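Local atomic coordinates of Exo-alpha-sialidase (Clostridium perfringens, PDB entry 2VO8), a protein that is the cohesin module of a family 33 sialidase that probably removes terminal sialic acids, and probably mediates toxin complex formation. Residues T39-A44 with V119-D123. Numbering follows the deposited sequence.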
loop_
_atom_site.group_PDB
_atom_site.type_symbol
_atom_site.label_atom_id
_atom_site.label_comp_id
_atom_site.label_asym_id
_atom_site.label_seq_id
_atom_site.Cartn_x
_atom_site.Cartn_y
_atom_site.Cartn_z
ATOM N N THR A 39 13.263 2.701 -15.833
ATOM C CA THR A 39 12.360 1.627 -15.438
ATOM C C THR A 39 10.961 2.053 -15.862
ATOM O O THR A 39 10.487 3.099 -15.444
ATOM C CB THR A 39 12.471 1.275 -13.911
ATOM O OG1 THR A 39 13.667 0.509 -13.696
ATOM C CG2 THR A 39 11.272 0.441 -13.473
ATOM N N GLU A 40 10.359 1.280 -16.775
ATOM C CA GLU A 40 9.015 1.536 -17.276
ATOM C C GLU A 40 8.020 0.650 -16.536
ATOM O O GLU A 40 7.992 -0.518 -16.782
ATOM C CB GLU A 40 8.947 1.201 -18.769
ATOM C CG GLU A 40 9.454 2.281 -19.681
ATOM C CD GLU A 40 8.958 2.109 -21.125
ATOM O OE1 GLU A 40 7.740 1.849 -21.345
ATOM O OE2 GLU A 40 9.791 2.243 -22.047
ATOM N N VAL A 41 7.209 1.208 -15.637
ATOM C CA VAL A 41 6.433 0.377 -14.714
ATOM C C VAL A 41 5.027 0.130 -15.280
ATOM O O VAL A 41 4.374 1.058 -15.666
ATOM C CB VAL A 41 6.320 1.029 -13.292
ATOM C CG1 VAL A 41 5.492 0.198 -12.375
ATOM C CG2 VAL A 41 7.698 1.205 -12.679
ATOM N N TYR A 42 4.607 -1.125 -15.306
ATOM C CA TYR A 42 3.235 -1.473 -15.730
ATOM C C TYR A 42 2.404 -2.150 -14.619
ATOM O O TYR A 42 1.180 -2.336 -14.743
ATOM C CB TYR A 42 3.242 -2.247 -17.056
ATOM C CG TYR A 42 3.601 -1.324 -18.222
ATOM C CD1 TYR A 42 2.629 -0.541 -18.809
ATOM C CD2 TYR A 42 4.936 -1.191 -18.681
ATOM C CE1 TYR A 42 2.920 0.318 -19.875
ATOM C CE2 TYR A 42 5.239 -0.344 -19.720
ATOM C CZ TYR A 42 4.215 0.422 -20.317
ATOM O OH TYR A 42 4.429 1.304 -21.369
ATOM N N SER A 43 3.040 -2.527 -13.524
ATOM C CA SER A 43 2.277 -3.213 -12.464
ATOM C C SER A 43 3.047 -3.038 -11.186
ATOM O O SER A 43 4.261 -2.828 -11.244
ATOM C CB SER A 43 2.116 -4.704 -12.782
ATOM O OG SER A 43 3.338 -5.374 -12.958
ATOM N N ALA A 44 2.360 -3.125 -10.046
ATOM C CA ALA A 44 3.082 -3.207 -8.765
ATOM C C ALA A 44 2.452 -4.307 -7.908
ATOM O O ALA A 44 1.319 -4.780 -8.182
ATOM C CB ALA A 44 3.118 -1.882 -8.090
ATOM N N VAL A 119 7.798 -4.053 -8.642
ATOM C CA VAL A 119 7.175 -3.535 -9.873
ATOM C C VAL A 119 7.480 -4.468 -11.048
ATOM O O VAL A 119 8.545 -5.089 -11.105
ATOM C CB VAL A 119 7.556 -2.050 -10.233
ATOM C CG1 VAL A 119 6.981 -1.022 -9.221
ATOM C CG2 VAL A 119 9.070 -1.880 -10.373
ATOM N N GLY A 120 6.491 -4.622 -11.943
ATOM C CA GLY A 120 6.666 -5.288 -13.224
ATOM C C GLY A 120 6.906 -4.180 -14.205
ATOM O O GLY A 120 6.223 -3.136 -14.168
ATOM N N ALA A 121 7.873 -4.399 -15.085
ATOM C CA ALA A 121 8.387 -3.345 -15.935
ATOM C C ALA A 121 8.325 -3.771 -17.391
ATOM O O ALA A 121 7.973 -4.906 -17.712
ATOM C CB ALA A 121 9.815 -2.997 -15.542
ATOM N N GLY A 122 8.674 -2.840 -18.265
ATOM C CA GLY A 122 8.639 -3.055 -19.735
ATOM C C GLY A 122 9.731 -3.940 -20.325
ATOM O O GLY A 122 9.764 -4.197 -21.534
ATOM N N ASP A 123 10.630 -4.407 -19.480
ATOM C CA ASP A 123 11.563 -5.457 -19.848
ATOM C C ASP A 123 10.988 -6.848 -19.631
ATOM O O ASP A 123 11.677 -7.856 -19.856
ATOM C CB ASP A 123 12.906 -5.270 -19.111
ATOM C CG ASP A 123 12.818 -5.471 -17.584
ATOM O OD1 ASP A 123 11.712 -5.546 -17.000
ATOM O OD2 ASP A 123 13.896 -5.542 -16.956
#
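V119 covers the apolar side of the strand pair, its CG1 lying 3.7 Å from V41 CG1 and 4.1 Å from A44 CB. V41, A44, V119 and A121 all point to this face, where V9 and L129 add to the cover of V119. The axes of the antiparallel strands 41-44 and 119-121 approach to 4.5 Å, with 152° between their directions. G122 N donates a hydrogen bond to E40 O (2.8 Å), which also receives a CA-H...O contact from A121 CA at 3.0 Å. G120 O accepts a near-linear hydrogen bond from Y42 N (2.8 Å) and a weak one from S43 N (3.3 Å); G120 N returns a hydrogen bond to S43 O at 2.9 Å. Y42 is the inserted residue, its psi of -10° breaking the extended run so that both NH groups reach G120 O. S43 turns its hydroxyl over G120, where a beta carbon would clash with S43 OG. On their other edges, Y42 and A44 make backbone hydrogen bonds to S85 and V83, and V119 to H127, within a larger sheet. This one-residue shift in register, with Y42 and S43 opposite G120, is a classic beta bulge, here within the all-beta cohesin fold.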